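Local atomic coordinates of Poly(Beta-D-mannuronate) lyase (Pseudopedobacter saltans, PDB entry 7O79), a protein that probably acts as a poly(beta-D-mannuronate) lyase, an alginate-degrading enzyme of polysaccharide lyase family 6 built as a parallel beta-helix. Residues S9-A14 and I24-G29; S89-N94 and C98-T103; C159-I164 and R172-I177. All blocks are in the same frame, centred on the assembly; numbering follows the deposited sequence.

Contact 1: residues S9-A14 and I24-G29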
loop_
_atom_site.group_PDB
_atom_site.type_symbol
_atom_site.label_atom_id
_atom_site.label_comp_id
_atom_site.label_asym_id
_atom_site.label_seq_id
_atom_site.Cartn_x
_atom_site.Cartn_y
_atom_site.Cartn_z
ATOM N N SER A 9 -16.399 31.608 6.279
ATOM C CA SER A 9 -16.100 32.899 5.675
ATOM C C SER A 9 -14.743 33.417 6.143
ATOM O O SER A 9 -13.908 33.828 5.329
ATOM C CB SER A 9 -17.218 33.893 6.007
ATOM O OG SER A 9 -16.850 35.225 5.684
ATOM N N GLU A 10 -14.502 33.392 7.458
ATOM C CA GLU A 10 -13.222 33.854 7.981
ATOM C C GLU A 10 -12.071 32.986 7.469
ATOM O O GLU A 10 -10.998 33.504 7.132
ATOM C CB GLU A 10 -13.248 33.871 9.511
ATOM C CG GLU A 10 -14.361 34.706 10.135
ATOM C CD GLU A 10 -14.104 35.002 11.603
ATOM O OE1 GLU A 10 -13.399 34.210 12.262
ATOM O OE2 GLU A 10 -14.601 36.033 12.105
ATOM N N LEU A 11 -12.288 31.669 7.391
ATOM C CA LEU A 11 -11.259 30.738 6.923
ATOM C C LEU A 11 -10.793 31.062 5.501
ATOM O O LEU A 11 -9.583 31.116 5.226
ATOM C CB LEU A 11 -11.805 29.311 6.996
ATOM C CG LEU A 11 -10.888 28.199 6.498
ATOM C CD1 LEU A 11 -9.553 28.193 7.273
ATOM C CD2 LEU A 11 -11.621 26.872 6.603
ATOM N N ASN A 12 -11.734 31.266 4.576
ATOM C CA ASN A 12 -11.334 31.569 3.205
ATOM C C ASN A 12 -10.634 32.924 3.108
ATOM O O ASN A 12 -9.712 33.082 2.299
ATOM C CB ASN A 12 -12.544 31.504 2.268
ATOM C CG ASN A 12 -13.133 30.091 2.177
ATOM O OD1 ASN A 12 -12.433 29.099 2.395
ATOM N ND2 ASN A 12 -14.419 30.000 1.866
ATOM N N LYS A 13 -11.031 33.897 3.937
ATOM C CA LYS A 13 -10.317 35.174 3.977
ATOM C C LYS A 13 -8.883 34.980 4.455
ATOM O O LYS A 13 -7.941 35.527 3.870
ATOM C CB LYS A 13 -11.053 36.167 4.882
ATOM C CG LYS A 13 -12.384 36.679 4.322
ATOM C CD LYS A 13 -12.685 38.109 4.778
ATOM N N ALA A 14 -8.703 34.211 5.533
ATOM C CA ALA A 14 -7.363 33.932 6.036
ATOM C C ALA A 14 -6.520 33.199 4.999
ATOM O O ALA A 14 -5.328 33.488 4.844
ATOM C CB ALA A 14 -7.448 33.123 7.325
ATOM N N ILE A 24 -2.953 29.710 10.536
ATOM C CA ILE A 24 -4.396 29.927 10.575
ATOM C C ILE A 24 -4.960 28.928 11.578
ATOM O O ILE A 24 -4.780 27.713 11.420
ATOM C CB ILE A 24 -5.023 29.753 9.182
ATOM C CG1 ILE A 24 -4.298 30.640 8.174
ATOM C CG2 ILE A 24 -6.523 30.085 9.203
ATOM C CD1 ILE A 24 -4.654 30.362 6.690
ATOM N N LEU A 25 -5.600 29.442 12.628
ATOM C CA LEU A 25 -6.013 28.661 13.789
ATOM C C LEU A 25 -7.535 28.605 13.836
ATOM O O LEU A 25 -8.188 29.645 14.000
ATOM C CB LEU A 25 -5.470 29.276 15.081
ATOM C CG LEU A 25 -3.982 29.633 15.242
ATOM C CD1 LEU A 25 -3.680 30.019 16.685
ATOM C CD2 LEU A 25 -3.066 28.515 14.807
ATOM N N MET A 26 -8.098 27.398 13.710
ATOM C CA MET A 26 -9.548 27.230 13.704
ATOM C C MET A 26 -10.100 27.060 15.118
ATOM O O MET A 26 -9.542 26.330 15.943
ATOM C CB MET A 26 -9.971 26.036 12.846
ATOM C CG MET A 26 -9.636 26.177 11.359
ATOM S SD MET A 26 -9.595 24.610 10.446
ATOM C CE MET A 26 -11.306 24.485 9.905
ATOM N N GLN A 27 -11.221 27.732 15.388
ATOM C CA GLN A 27 -11.838 27.642 16.703
ATOM C C GLN A 27 -12.526 26.286 16.895
ATOM O O GLN A 27 -12.995 25.673 15.931
ATOM C CB GLN A 27 -12.845 28.777 16.895
ATOM C CG GLN A 27 -12.204 30.150 16.974
ATOM C CD GLN A 27 -11.658 30.447 18.360
ATOM O OE1 GLN A 27 -12.157 29.929 19.367
ATOM N NE2 GLN A 27 -10.631 31.289 18.421
ATOM N N PRO A 28 -12.594 25.797 18.133
ATOM C CA PRO A 28 -13.187 24.475 18.372
ATOM C C PRO A 28 -14.670 24.459 18.053
ATOM O O PRO A 28 -15.365 25.477 18.130
ATOM C CB PRO A 28 -12.951 24.226 19.870
ATOM C CG PRO A 28 -12.080 25.302 20.347
ATOM C CD PRO A 28 -12.093 26.425 19.365
ATOM N N GLY A 29 -15.152 23.275 17.695
ATOM C CA GLY A 29 -16.549 23.039 17.435
ATOM C C GLY A 29 -16.730 22.275 16.149
ATOM O O GLY A 29 -15.781 21.719 15.585
#
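A14 N donates to E10 O at 2.9 Å, a regular i to i+4 helix bond, and this turn of helix 8-17 holds the A14 methyl toward I24. The side chains that meet across the contact are all apolar. A14 CB lies 3.7 Å from I24 CG2, while I24 CD1 reaches the backbone of the helix, 3.7 Å from A14 O. L11 splits its methyls between two residues of the strand: CD1 meets I24 CG2 at 4.1 Å, the two side chains crossing at about a right angle, and CD2 meets M26 CE at 4.1 Å. That reach depends on L11 CG standing anti to the backbone N (chi1 178°) and on the bend at chi3 of M26, 90°, which brings its methyl round to the leucine. Trimming I24 to an alanine would probably open a gap between helix and strand, with the A14 methyl and L11 CD1 each losing its contact with CG2. The axes of helix and strand run almost antiparallel, at 168° and 9.6 Å apart. L50 of the neighbouring strand 48-52 packs on L11, I24 and M26, and V5 of strand 3-5 touches A14 and M26. A short helix laid with its apolar side over the first strands, following strand 3-5 and preceding strand 23-26 in the chain, is the N-terminal cap characteristic of parallel beta-helix proteins such as the pectate-lyase-like enzymes.

Contact 2: residues S89-N94 and C98-T103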
loop_
_atom_site.group_PDB
_atom_site.type_symbol
_atom_site.label_atom_id
_atom_site.label_comp_id
_atom_site.label_asym_id
_atom_site.label_seq_id
_atom_site.Cartn_x
_atom_site.Cartn_y
_atom_site.Cartn_z
ATOM N N SER A 89 -12.213 12.775 -3.059
ATOM C CA SER A 89 -11.400 12.338 -1.932
ATOM C C SER A 89 -11.630 13.287 -0.766
ATOM O O SER A 89 -11.860 14.487 -0.957
ATOM C CB SER A 89 -9.904 12.293 -2.286
ATOM O OG SER A 89 -9.127 11.884 -1.159
ATOM N N VAL A 90 -11.580 12.752 0.452
ATOM C CA VAL A 90 -11.750 13.627 1.613
ATOM C C VAL A 90 -10.590 14.613 1.706
ATOM O O VAL A 90 -10.784 15.816 1.914
ATOM C CB VAL A 90 -11.890 12.795 2.897
ATOM C CG1 VAL A 90 -11.892 13.683 4.110
ATOM C CG2 VAL A 90 -13.162 11.952 2.836
ATOM N N ILE A 91 -9.369 14.122 1.553
ATOM C CA ILE A 91 -8.169 14.947 1.599
ATOM C C ILE A 91 -7.423 14.753 0.288
ATOM O O ILE A 91 -7.293 13.620 -0.194
ATOM C CB ILE A 91 -7.284 14.570 2.805
ATOM C CG1 ILE A 91 -7.959 15.012 4.103
ATOM C CG2 ILE A 91 -5.908 15.236 2.674
ATOM C CD1 ILE A 91 -7.463 14.308 5.314
ATOM N N GLN A 92 -6.919 15.839 -0.290
ATOM C CA GLN A 92 -6.252 15.727 -1.580
ATOM C C GLN A 92 -4.998 16.593 -1.637
ATOM O O GLN A 92 -5.051 17.795 -1.352
ATOM C CB GLN A 92 -7.213 16.078 -2.719
ATOM C CG GLN A 92 -6.668 15.711 -4.088
ATOM C CD GLN A 92 -7.753 15.523 -5.141
ATOM O OE1 GLN A 92 -8.884 15.134 -4.830
ATOM N NE2 GLN A 92 -7.417 15.826 -6.392
ATOM N N PHE A 93 -3.867 15.967 -1.994
ATOM C CA PHE A 93 -2.587 16.662 -2.181
ATOM C C PHE A 93 -2.462 16.983 -3.665
ATOM O O PHE A 93 -2.094 16.116 -4.460
ATOM C CB PHE A 93 -1.409 15.801 -1.724
ATOM C CG PHE A 93 -1.329 15.576 -0.218
ATOM C CD1 PHE A 93 -2.053 14.556 0.387
ATOM C CD2 PHE A 93 -0.501 16.365 0.579
ATOM C CE1 PHE A 93 -1.979 14.337 1.767
ATOM C CE2 PHE A 93 -0.412 16.148 1.968
ATOM C CZ PHE A 93 -1.139 15.135 2.559
ATOM N N ASN A 94 -2.744 18.234 -4.043
ATOM C CA ASN A 94 -2.689 18.650 -5.442
ATOM C C ASN A 94 -1.432 19.435 -5.792
ATOM O O ASN A 94 -1.331 19.939 -6.911
ATOM C CB ASN A 94 -3.914 19.495 -5.812
ATOM C CG ASN A 94 -5.170 18.668 -5.918
ATOM O OD1 ASN A 94 -5.168 17.608 -6.545
ATOM N ND2 ASN A 94 -6.261 19.157 -5.319
ATOM N N CYS A 98 3.712 19.544 0.655
ATOM C CA CYS A 98 2.746 19.818 1.712
ATOM C C CYS A 98 2.768 18.695 2.743
ATOM O O CYS A 98 3.317 17.616 2.506
ATOM C CB CYS A 98 1.338 20.003 1.141
ATOM S SG CYS A 98 1.211 21.412 0.017
ATOM N N LYS A 99 2.168 18.967 3.906
ATOM C CA LYS A 99 2.168 18.012 5.000
ATOM C C LYS A 99 0.827 18.000 5.707
ATOM O O LYS A 99 0.286 19.055 6.040
ATOM C CB LYS A 99 3.281 18.321 6.018
ATOM C CG LYS A 99 3.341 17.287 7.166
ATOM C CD LYS A 99 4.603 17.444 8.032
ATOM C CE LYS A 99 4.897 18.904 8.354
ATOM N NZ LYS A 99 5.424 19.105 9.737
ATOM N N LEU A 100 0.313 16.802 5.963
ATOM C CA LEU A 100 -0.835 16.596 6.834
ATOM C C LEU A 100 -0.357 15.851 8.070
ATOM O O LEU A 100 0.314 14.822 7.949
ATOM C CB LEU A 100 -1.928 15.777 6.145
ATOM C CG LEU A 100 -3.120 15.420 7.049
ATOM C CD1 LEU A 100 -3.907 16.688 7.331
ATOM C CD2 LEU A 100 -4.021 14.361 6.433
ATOM N N GLU A 101 -0.689 16.356 9.253
ATOM C CA GLU A 101 -0.339 15.588 10.434
ATOM C C GLU A 101 -1.352 15.819 11.536
ATOM O O GLU A 101 -2.099 16.799 11.529
ATOM C CB GLU A 101 1.102 15.864 10.893
ATOM C CG GLU A 101 1.523 17.286 11.061
ATOM C CD GLU A 101 3.003 17.366 11.473
ATOM O OE1 GLU A 101 3.563 18.470 11.501
ATOM O OE2 GLU A 101 3.603 16.314 11.804
ATOM N N ASN A 102 -1.403 14.840 12.448
ATOM C CA ASN A 102 -2.254 14.862 13.634
ATOM C C ASN A 102 -3.731 14.995 13.272
ATOM O O ASN A 102 -4.498 15.630 13.984
ATOM C CB ASN A 102 -1.827 15.970 14.607
ATOM C CG ASN A 102 -1.994 15.556 16.069
ATOM O OD1 ASN A 102 -2.043 14.366 16.383
ATOM N ND2 ASN A 102 -2.071 16.536 16.967
ATOM N N THR A 103 -4.142 14.356 12.179
ATOM C CA THR A 103 -5.508 14.424 11.675
ATOM C C THR A 103 -6.131 13.033 11.652
ATOM O O THR A 103 -5.445 12.044 11.403
ATOM C CB THR A 103 -5.512 15.054 10.270
ATOM O OG1 THR A 103 -5.047 16.403 10.374
ATOM C CG2 THR A 103 -6.907 15.014 9.601
#
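F93 carries its CG anti to the carbonyl carbon (chi1 -69°), whereas L100 has CG anti to the backbone N (chi1 175°), and these two settings bring the phenyl ring up against the leucine stem at about a right angle. F93 CZ touches L100 CB at 3.7 Å. The next ring atom, CE2, comes within 4.0 Å of C98 O, approaching obliquely, and CD2 lies 4.1 Å from C98 CB, so the ring runs along the start of strand 99-106 instead of meeting one side chain alone. K99 N sits at the ring edge, close to its plane. Two residues earlier on that wall, I91 meets the same leucine tip to tip, with I91 CD1 3.6 Å from L100 CD2, and T103 CG2 adds a looser touch on the same isoleucine methyl. The chain turns a corner at V90 and I91, and there S89 OG donates to I91 O at 2.7 Å from above the carbonyl plane, a local tie across the bend.

F93 is also stacked with F68 and F122, which belong to strands 65-68 and 118-122 beside its own, so the ring continues an aromatic stack inside the beta-helix; F68 reaches C98 and L100 as well. On the other side of strand 99-106, K99 NZ and E101 OE1 form a salt bridge of 2.6 Å, the ammonium standing above the carboxylate plane. E76 OE1 lies close to E101 OE1, and the lysine probably eases that pairing of like charges. The chemistry is thus sorted by face: the side chains that meet inside are uncharged, while the K99-E101 pair lies on the partly exposed outer side.

Contact 3: residues C159-I164 and R172-I177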
loop_
_atom_site.group_PDB
_atom_site.type_symbol
_atom_site.label_atom_id
_atom_site.label_comp_id
_atom_site.label_asym_id
_atom_site.label_seq_id
_atom_site.Cartn_x
_atom_site.Cartn_y
_atom_site.Cartn_z
ATOM N N CYS A 159 1.196 6.383 10.615
ATOM C CA CYS A 159 -0.248 6.483 10.626
ATOM C C CYS A 159 -0.871 5.194 11.156
ATOM O O CYS A 159 -0.219 4.159 11.315
ATOM C CB CYS A 159 -0.775 6.822 9.227
ATOM S SG CYS A 159 -0.351 8.513 8.724
ATOM N N TYR A 160 -2.167 5.282 11.430
ATOM C CA TYR A 160 -2.918 4.206 12.058
ATOM C C TYR A 160 -4.165 3.943 11.221
ATOM O O TYR A 160 -4.992 4.848 11.036
ATOM C CB TYR A 160 -3.268 4.602 13.496
ATOM C CG TYR A 160 -3.901 3.529 14.351
ATOM C CD1 TYR A 160 -3.697 2.179 14.089
ATOM C CD2 TYR A 160 -4.697 3.876 15.443
ATOM C CE1 TYR A 160 -4.264 1.203 14.895
ATOM C CE2 TYR A 160 -5.280 2.904 16.247
ATOM C CZ TYR A 160 -5.054 1.577 15.972
ATOM O OH TYR A 160 -5.629 0.624 16.772
ATOM N N PHE A 161 -4.304 2.710 10.719
ATOM C CA PHE A 161 -5.454 2.311 9.903
ATOM C C PHE A 161 -6.175 1.175 10.617
ATOM O O PHE A 161 -5.645 0.064 10.723
ATOM C CB PHE A 161 -5.030 1.902 8.489
ATOM C CG PHE A 161 -4.142 2.912 7.800
ATOM C CD1 PHE A 161 -2.771 2.910 8.005
ATOM C CD2 PHE A 161 -4.694 3.875 6.959
ATOM C CE1 PHE A 161 -1.947 3.836 7.380
ATOM C CE2 PHE A 161 -3.878 4.809 6.321
ATOM C CZ PHE A 161 -2.499 4.798 6.545
ATOM N N LYS A 162 -7.392 1.446 11.081
ATOM C CA LYS A 162 -8.069 0.592 12.042
ATOM C C LYS A 162 -9.498 0.299 11.604
ATOM O O LYS A 162 -10.227 1.213 11.211
ATOM C CB LYS A 162 -8.097 1.250 13.417
ATOM C CG LYS A 162 -8.839 0.441 14.462
ATOM C CD LYS A 162 -8.893 1.174 15.786
ATOM C CE LYS A 162 -9.002 0.201 16.960
ATOM N NZ LYS A 162 -9.279 0.925 18.237
ATOM N N ASP A 163 -9.902 -0.969 11.730
ATOM C CA ASP A 163 -11.293 -1.398 11.544
ATOM C C ASP A 163 -11.857 -0.891 10.220
ATOM O O ASP A 163 -12.808 -0.105 10.168
ATOM C CB ASP A 163 -12.192 -0.944 12.700
ATOM C CG ASP A 163 -11.742 -1.463 14.053
ATOM O OD1 ASP A 163 -11.191 -2.578 14.136
ATOM O OD2 ASP A 163 -11.972 -0.758 15.050
ATOM N N ILE A 164 -11.237 -1.343 9.139
ATOM C CA ILE A 164 -11.760 -1.040 7.814
ATOM C C ILE A 164 -12.632 -2.247 7.481
ATOM O O ILE A 164 -12.096 -3.332 7.196
ATOM C CB ILE A 164 -10.632 -0.814 6.793
ATOM C CG1 ILE A 164 -9.614 0.213 7.332
ATOM C CG2 ILE A 164 -11.218 -0.388 5.440
ATOM C CD1 ILE A 164 -10.175 1.574 7.708
ATOM N N ARG A 172 -11.107 -1.666 -2.781
ATOM C CA ARG A 172 -11.124 -1.214 -1.391
ATOM C C ARG A 172 -9.801 -1.541 -0.700
ATOM O O ARG A 172 -9.769 -2.022 0.437
ATOM C CB ARG A 172 -12.317 -1.809 -0.641
ATOM C CG ARG A 172 -13.665 -1.347 -1.212
ATOM C CD ARG A 172 -14.817 -1.745 -0.282
ATOM N NE ARG A 172 -14.625 -1.114 1.016
ATOM C CZ ARG A 172 -14.610 -1.766 2.169
ATOM N NH1 ARG A 172 -14.783 -3.086 2.182
ATOM N NH2 ARG A 172 -14.396 -1.102 3.306
ATOM N N GLU A 173 -8.691 -1.321 -1.407
ATOM C CA GLU A 173 -7.364 -1.428 -0.821
ATOM C C GLU A 173 -7.186 -0.374 0.263
ATOM O O GLU A 173 -7.913 0.624 0.323
ATOM C CB GLU A 173 -6.281 -1.237 -1.894
ATOM C CG GLU A 173 -6.375 -2.198 -3.078
ATOM C CD GLU A 173 -7.258 -1.693 -4.207
ATOM O OE1 GLU A 173 -7.104 -2.198 -5.339
ATOM O OE2 GLU A 173 -8.103 -0.795 -3.966
ATOM N N ILE A 174 -6.199 -0.590 1.132
ATOM C CA ILE A 174 -5.838 0.507 2.031
ATOM C C ILE A 174 -4.936 1.505 1.309
ATOM O O ILE A 174 -5.104 2.726 1.449
ATOM C CB ILE A 174 -5.193 -0.025 3.322
ATOM C CG1 ILE A 174 -6.098 -1.079 3.982
ATOM C CG2 ILE A 174 -4.957 1.133 4.297
ATOM C CD1 ILE A 174 -7.594 -0.674 4.074
ATOM N N PHE A 175 -3.992 1.004 0.504
ATOM C CA PHE A 175 -3.098 1.802 -0.329
ATOM C C PHE A 175 -3.134 1.252 -1.750
ATOM O O PHE A 175 -2.979 0.043 -1.940
ATOM C CB PHE A 175 -1.645 1.735 0.177
ATOM C CG PHE A 175 -1.359 2.549 1.423
ATOM C CD1 PHE A 175 -1.597 2.025 2.687
ATOM C CD2 PHE A 175 -0.772 3.807 1.321
ATOM C CE1 PHE A 175 -1.300 2.769 3.845
ATOM C CE2 PHE A 175 -0.452 4.558 2.470
ATOM C CZ PHE A 175 -0.713 4.029 3.729
ATOM N N ARG A 176 -3.311 2.124 -2.744
ATOM C CA ARG A 176 -3.126 1.756 -4.146
ATOM C C ARG A 176 -2.197 2.782 -4.795
ATOM O O ARG A 176 -2.541 3.963 -4.879
ATOM C CB ARG A 176 -4.470 1.662 -4.887
ATOM C CG ARG A 176 -4.323 1.281 -6.366
ATOM C CD ARG A 176 -5.670 1.140 -7.121
ATOM N NE ARG A 176 -6.368 2.415 -7.269
ATOM C CZ ARG A 176 -7.678 2.535 -7.457
ATOM N NH1 ARG A 176 -8.444 1.452 -7.560
ATOM N NH2 ARG A 176 -8.219 3.740 -7.578
ATOM N N ILE A 177 -1.015 2.335 -5.237
ATOM C CA ILE A 177 0.054 3.228 -5.695
ATOM C C ILE A 177 0.214 3.097 -7.204
ATOM O O ILE A 177 0.927 2.216 -7.701
ATOM C CB ILE A 177 1.390 2.961 -4.987
ATOM C CG1 ILE A 177 1.179 2.754 -3.484
ATOM C CG2 ILE A 177 2.395 4.085 -5.321
ATOM C CD1 ILE A 177 0.565 3.971 -2.800
#
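Two walls of the parallel beta-helix face each other here across its buried interior: strand 155-162 supplies F161, while I174, just before strand 175-177, and F175, its first residue, come from the facing wall. The two phenyl rings form an offset edge-to-face pair, the edge of F175 directed at the face of F161, with centroids 5.2 Å apart and planes at 70°. Their closest atoms are F161 CZ and F175 CZ, at 3.4 Å, a tight fit for two aromatic carbons. I174 adds an off-centre CH-pi contact: with CG1 anti to the carbonyl carbon (chi1 -53°), the other branch, CG2, comes to 4.3 Å from the centroid of the F161 ring and lies 3.8 Å from F161 CD2. Above and below in the solenoid, F134 and F200 of the adjoining coils meet the F161 ring with nearly parallel planes, extending a row of aromatic rings along the interior; F200 packs on I174 and F175 too. Past the corner at D163, I164 takes up the CG1 branch of I174, its CG2 lying 3.9 Å from I174 CD1. The same I164 methyl lies 3.9 Å from R172 NH2, obliquely to the guanidinium. R172 gets its polar grip elsewhere: NH1 bonds to P165 O, in the loop that follows I164, and NE to N139 O, which anchors the buried arginine alongside I164.

The contacts follow the chain in order and march along the beta-helix from its N-terminal end toward the middle. Contact 1 is centred about 34 Å from the centre of the chain, contact 2 about 17 Å and contact 3 about 7 Å. Their own centres are about 17 Å apart from contact 1 to contact 2 and about 15 Å from contact 2 to contact 3, and no pair touches. Strands 23-26, 99-106 and 155-162 belong to one continuous run of parallel strands, while 89-93 and 175-177 share another. In contact 1 helix 8-17 covers the N-terminal end of the solenoid, and contacts 2 and 3 tie its walls together from inside.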